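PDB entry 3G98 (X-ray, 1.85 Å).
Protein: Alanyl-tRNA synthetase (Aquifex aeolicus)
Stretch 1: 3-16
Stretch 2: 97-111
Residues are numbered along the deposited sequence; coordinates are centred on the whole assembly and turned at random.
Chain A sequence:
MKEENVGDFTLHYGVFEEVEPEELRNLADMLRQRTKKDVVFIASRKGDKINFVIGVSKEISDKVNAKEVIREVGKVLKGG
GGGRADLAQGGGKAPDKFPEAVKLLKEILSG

Stretch 1, residues 3-16: EENVGDFTLHYGVF
Stretch 2, residues 97-111: KFPEAVKLLKEILSG

Residues 3-6 and 9-16 form two strands of a β-hairpin, joined by a type II' turn from Val 6 to Phe 9, and the helix formed by stretch 2 packs across one side of it. Paired backbone hydrogen bonds set the hairpin's register: Glu 4 N to Leu 11 O is 2.9 Å, Leu 11 N to Glu 4 O 2.8 Å. Gly 7, at phi/psi 59/-130, occupies a conformation that favours glycine. The helix runs nearly antiparallel to strand 9-16 (167°, axes 9.7 Å apart at closest) and at 35° to strand 3-6 (9.2 Å), so its N-terminal end lies by Val 15 and its C-terminal end by the turn. The contact buries 640 Å².

Lys 97 takes the N-cap position. Phe 98 (chi1 t, chi2 -102°) begins the packing, its CA 7.4 Å from the CA of Val 15. Val 15 (chi1 p) sets CB over one face of the Phe 98 ring, 3.9 Å from the centroid, a CH-pi contact for which a flat aromatic ring is well suited. Gly 14 C comes within 3.5 Å of Phe 98 CZ, and Phe 98 CE1 meets the edge of the Tyr 13 ring, 4.2 Å from Tyr 13 CD1.

One turn on, Val 102 (chi1 t) points toward the sheet, and Val 102 CA lies 7.7 Å from Tyr 13 CA. Tyr 13 (chi1 p, chi2 91°) presents a ring face to Val 102 CG1, 3.9 Å from the centroid; the compact branched side chain fits against it. Leu 105 (t, p) follows, its CD2 3.7 Å from CD1 of Leu 11, which has the same rotamers.

Lys 106 leaves the helix sideways, but its extended chain (m, t, t, t) brings the amine to Glu 4, itself extended with chi1 and chi2 both t. Lys 106 NZ donates a very short hydrogen bond of 2.5 Å to Glu 4 OE1 within a salt bridge. A water accepts from Lys 106 NZ at 3.1 Å and donates to Glu 4 OE2 at 2.5 Å, giving the charged pair a second link. The aliphatic part also packs: Lys 106 CG lies 3.8 Å from Leu 11 CD2.

Leu 109 (m, t) fills the space near the turn, its CB 3.8 Å from Val 6 CG1 and 4.1 Å from Phe 9 CD1; Leu 109 O lies at the edge of the Phe 9 ring, 3.5 Å from Phe 9 CE1. Ser 110 (chi1 p) follows, its OG donating a hydrogen bond back to Glu 107 O at 3.1 Å.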

# COMPACT_ATOMS: atom_id res chain seq x y z
N GLU A 3 -3.51 -10.95 5.78
CA GLU A 3 -3.24 -11.51 4.46
C GLU A 3 -4.53 -12.02 3.84
O GLU A 3 -5.30 -12.73 4.48
CB GLU A 3 -2.22 -12.65 4.56
CG GLU A 3 -2.07 -13.44 3.28
CD GLU A 3 -1.02 -14.54 3.37
OE1 GLU A 3 -0.21 -14.51 4.32
OE2 GLU A 3 -1.02 -15.43 2.49
N GLU A 4 -4.75 -11.66 2.58
CA GLU A 4 -5.94 -12.05 1.86
C GLU A 4 -5.67 -12.18 0.36
O GLU A 4 -5.12 -11.27 -0.25
CB GLU A 4 -7.04 -11.01 2.07
CG GLU A 4 -8.30 -11.27 1.25
CD GLU A 4 -9.40 -10.27 1.53
OE1 GLU A 4 -9.31 -9.52 2.53
OE2 GLU A 4 -10.37 -10.23 0.74
N ASN A 5 -6.06 -13.30 -0.23
CA ASN A 5 -5.97 -13.42 -1.68
C ASN A 5 -7.08 -12.62 -2.35
O ASN A 5 -8.25 -12.70 -1.95
CB ASN A 5 -5.99 -14.88 -2.12
CG ASN A 5 -4.74 -15.62 -1.70
OD1 ASN A 5 -3.65 -15.05 -1.66
ND2 ASN A 5 -4.89 -16.89 -1.34
N VAL A 6 -6.71 -11.84 -3.36
CA VAL A 6 -7.67 -11.06 -4.14
C VAL A 6 -7.36 -11.23 -5.61
O VAL A 6 -6.31 -10.80 -6.10
CB VAL A 6 -7.63 -9.55 -3.79
CG1 VAL A 6 -8.71 -8.80 -4.56
CG2 VAL A 6 -7.79 -9.33 -2.29
N GLY A 7 -8.28 -11.85 -6.34
CA GLY A 7 -8.02 -12.19 -7.72
C GLY A 7 -6.81 -13.10 -7.77
O GLY A 7 -6.72 -14.06 -7.01
N ASP A 8 -5.85 -12.77 -8.63
CA ASP A 8 -4.67 -13.59 -8.79
C ASP A 8 -3.52 -13.08 -7.92
O ASP A 8 -2.36 -13.41 -8.17
CB ASP A 8 -4.24 -13.61 -10.26
CG ASP A 8 -3.40 -14.82 -10.62
OD1 ASP A 8 -3.82 -15.95 -10.29
OD2 ASP A 8 -2.33 -14.64 -11.24
N PHE A 9 -3.83 -12.28 -6.91
CA PHE A 9 -2.80 -11.67 -6.06
C PHE A 9 -2.96 -12.06 -4.59
O PHE A 9 -4.04 -12.49 -4.17
CB PHE A 9 -2.84 -10.14 -6.20
CG PHE A 9 -2.98 -9.68 -7.62
CD1 PHE A 9 -4.18 -9.15 -8.08
CD2 PHE A 9 -1.92 -9.78 -8.51
CE1 PHE A 9 -4.32 -8.73 -9.39
CE2 PHE A 9 -2.05 -9.35 -9.83
CZ PHE A 9 -3.25 -8.83 -10.27
N THR A 10 -1.89 -11.91 -3.81
CA THR A 10 -1.96 -12.03 -2.36
C THR A 10 -1.72 -10.66 -1.73
O THR A 10 -0.63 -10.08 -1.86
CB THR A 10 -0.93 -13.05 -1.79
OG1 THR A 10 -1.20 -14.36 -2.31
CG2 THR A 10 -1.00 -13.11 -0.27
N LEU A 11 -2.74 -10.14 -1.06
CA LEU A 11 -2.66 -8.82 -0.45
C LEU A 11 -2.26 -8.90 1.02
O LEU A 11 -2.87 -9.62 1.80
CB LEU A 11 -4.00 -8.07 -0.58
CG LEU A 11 -4.05 -6.69 0.09
CD1 LEU A 11 -3.07 -5.73 -0.55
CD2 LEU A 11 -5.47 -6.12 0.03
N HIS A 12 -1.20 -8.17 1.37
CA HIS A 12 -0.76 -8.02 2.76
C HIS A 12 -0.99 -6.57 3.16
O HIS A 12 -0.49 -5.64 2.51
CB HIS A 12 0.72 -8.38 2.91
CG HIS A 12 1.08 -9.73 2.38
ND1 HIS A 12 0.95 -10.88 3.13
CD2 HIS A 12 1.54 -10.12 1.17
CE1 HIS A 12 1.32 -11.92 2.40
NE2 HIS A 12 1.68 -11.48 1.21
N TYR A 13 -1.73 -6.35 4.24
CA TYR A 13 -2.05 -4.99 4.61
C TYR A 13 -2.19 -4.77 6.10
O TYR A 13 -2.53 -5.69 6.85
CB TYR A 13 -3.30 -4.50 3.87
CG TYR A 13 -4.58 -5.16 4.34
CD1 TYR A 13 -5.34 -4.61 5.37
CD2 TYR A 13 -5.02 -6.36 3.77
CE1 TYR A 13 -6.51 -5.22 5.81
CE2 TYR A 13 -6.18 -6.98 4.21
CZ TYR A 13 -6.92 -6.40 5.23
OH TYR A 13 -8.08 -7.01 5.67
N GLY A 14 -1.94 -3.54 6.51
CA GLY A 14 -2.10 -3.19 7.91
C GLY A 14 -1.65 -1.78 8.18
O GLY A 14 -0.87 -1.21 7.41
N VAL A 15 -2.13 -1.20 9.27
CA VAL A 15 -1.68 0.13 9.65
C VAL A 15 -1.06 0.04 11.03
O VAL A 15 -1.61 -0.62 11.93
CB VAL A 15 -2.85 1.16 9.63
CG1 VAL A 15 -4.06 0.61 10.37
CG2 VAL A 15 -2.40 2.48 10.22
N PHE A 16 0.10 0.65 11.19
CA PHE A 16 0.88 0.57 12.41
C PHE A 16 0.88 1.94 13.08
O PHE A 16 0.63 2.94 12.43
CB PHE A 16 2.32 0.17 12.09
CG PHE A 16 2.46 -1.16 11.42
CD1 PHE A 16 2.42 -1.27 10.03
CD2 PHE A 16 2.61 -2.32 12.17
CE1 PHE A 16 2.55 -2.50 9.41
CE2 PHE A 16 2.74 -3.56 11.55
CZ PHE A 16 2.70 -3.65 10.17
N LYS A 97 -9.19 6.79 7.70
CA LYS A 97 -9.75 6.31 6.45
C LYS A 97 -8.98 5.12 5.85
O LYS A 97 -9.22 4.74 4.71
CB LYS A 97 -9.87 7.45 5.45
CG LYS A 97 -10.97 8.45 5.81
CD LYS A 97 -11.20 9.49 4.72
CE LYS A 97 -11.87 8.90 3.48
NZ LYS A 97 -11.75 9.81 2.28
N PHE A 98 -8.10 4.51 6.63
CA PHE A 98 -7.35 3.35 6.14
C PHE A 98 -8.24 2.16 5.72
O PHE A 98 -8.03 1.58 4.65
CB PHE A 98 -6.30 2.89 7.15
CG PHE A 98 -5.48 1.71 6.69
CD1 PHE A 98 -5.75 0.43 7.16
CD2 PHE A 98 -4.44 1.89 5.79
CE1 PHE A 98 -4.99 -0.65 6.74
CE2 PHE A 98 -3.68 0.80 5.36
CZ PHE A 98 -3.96 -0.47 5.84
N PRO A 99 -9.22 1.79 6.56
CA PRO A 99 -10.11 0.69 6.15
C PRO A 99 -10.77 0.94 4.79
O PRO A 99 -10.91 0.02 3.98
CB PRO A 99 -11.14 0.63 7.27
CG PRO A 99 -10.45 1.22 8.46
CD PRO A 99 -9.56 2.29 7.90
N GLU A 100 -11.19 2.18 4.55
CA GLU A 100 -11.82 2.55 3.28
C GLU A 100 -10.81 2.48 2.12
O GLU A 100 -11.15 2.07 1.00
CB GLU A 100 -12.44 3.94 3.39
CG GLU A 100 -13.71 4.01 4.26
CD GLU A 100 -13.47 3.82 5.76
OE1 GLU A 100 -12.34 4.03 6.26
OE2 GLU A 100 -14.44 3.47 6.46
N ALA A 101 -9.57 2.86 2.39
CA ALA A 101 -8.50 2.74 1.38
C ALA A 101 -8.25 1.27 1.03
O ALA A 101 -8.01 0.93 -0.14
CB ALA A 101 -7.21 3.41 1.88
N VAL A 102 -8.29 0.40 2.05
CA VAL A 102 -8.08 -1.03 1.83
C VAL A 102 -9.21 -1.61 0.98
O VAL A 102 -8.96 -2.38 0.04
CB VAL A 102 -7.99 -1.82 3.16
CG1 VAL A 102 -8.04 -3.34 2.89
CG2 VAL A 102 -6.71 -1.45 3.90
N LYS A 103 -10.44 -1.23 1.29
CA LYS A 103 -11.59 -1.67 0.50
C LYS A 103 -11.42 -1.29 -0.97
O LYS A 103 -11.62 -2.13 -1.86
CB LYS A 103 -12.88 -1.10 1.08
CG LYS A 103 -14.16 -1.65 0.47
CD LYS A 103 -15.39 -1.10 1.20
CE LYS A 103 -15.66 0.36 0.81
NZ LYS A 103 -16.69 1.02 1.66
N LEU A 104 -11.05 -0.03 -1.22
CA LEU A 104 -10.78 0.44 -2.58
C LEU A 104 -9.69 -0.36 -3.28
O LEU A 104 -9.83 -0.73 -4.44
CB LEU A 104 -10.41 1.94 -2.58
CG LEU A 104 -10.05 2.55 -3.95
CD1 LEU A 104 -11.17 2.36 -4.95
CD2 LEU A 104 -9.71 4.03 -3.83
N LEU A 105 -8.59 -0.62 -2.58
CA LEU A 105 -7.49 -1.40 -3.16
C LEU A 105 -7.95 -2.79 -3.55
O LEU A 105 -7.58 -3.30 -4.62
CB LEU A 105 -6.29 -1.47 -2.20
CG LEU A 105 -5.08 -2.28 -2.69
CD1 LEU A 105 -4.59 -1.78 -4.03
CD2 LEU A 105 -3.96 -2.26 -1.64
N LYS A 106 -8.74 -3.43 -2.70
CA LYS A 106 -9.24 -4.75 -3.04
C LYS A 106 -10.10 -4.69 -4.29
O LYS A 106 -10.04 -5.57 -5.14
CB LYS A 106 -10.03 -5.37 -1.89
CG LYS A 106 -9.17 -5.76 -0.70
CD LYS A 106 -10.03 -6.30 0.42
CE LYS A 106 -9.23 -6.54 1.68
NZ LYS A 106 -10.07 -7.16 2.75
N GLU A 107 -10.90 -3.63 -4.41
CA GLU A 107 -11.75 -3.46 -5.59
C GLU A 107 -10.88 -3.22 -6.82
O GLU A 107 -11.19 -3.69 -7.92
CB GLU A 107 -12.71 -2.29 -5.38
CG GLU A 107 -13.64 -2.06 -6.56
CD GLU A 107 -14.54 -3.26 -6.81
OE1 GLU A 107 -15.53 -3.41 -6.07
OE2 GLU A 107 -14.25 -4.04 -7.74
N ILE A 108 -9.79 -2.48 -6.63
CA ILE A 108 -8.86 -2.24 -7.72
C ILE A 108 -8.22 -3.55 -8.17
O ILE A 108 -8.18 -3.85 -9.36
CB ILE A 108 -7.78 -1.21 -7.33
CG1 ILE A 108 -8.37 0.20 -7.34
CG2 ILE A 108 -6.59 -1.29 -8.30
CD1 ILE A 108 -7.45 1.26 -6.73
N LEU A 109 -7.74 -4.34 -7.22
CA LEU A 109 -7.09 -5.60 -7.53
C LEU A 109 -8.01 -6.62 -8.20
O LEU A 109 -7.56 -7.45 -8.99
CB LEU A 109 -6.49 -6.22 -6.27
CG LEU A 109 -5.32 -5.44 -5.66
CD1 LEU A 109 -4.78 -6.22 -4.44
CD2 LEU A 109 -4.23 -5.18 -6.69
N SER A 110 -9.29 -6.58 -7.85
CA SER A 110 -10.27 -7.49 -8.45
C SER A 110 -10.76 -7.00 -9.82
O SER A 110 -11.19 -7.80 -10.65
CB SER A 110 -11.46 -7.70 -7.51
OG SER A 110 -12.32 -6.57 -7.51
N GLY A 111 -10.68 -5.69 -10.04
CA GLY A 111 -11.10 -5.09 -11.31
C GLY A 111 -12.60 -4.86 -11.37
O GLY A 111 -13.30 -5.06 -10.38
OXT GLY A 111 -13.15 -4.46 -12.40
O HOH W 1 -12.31 -8.97 1.65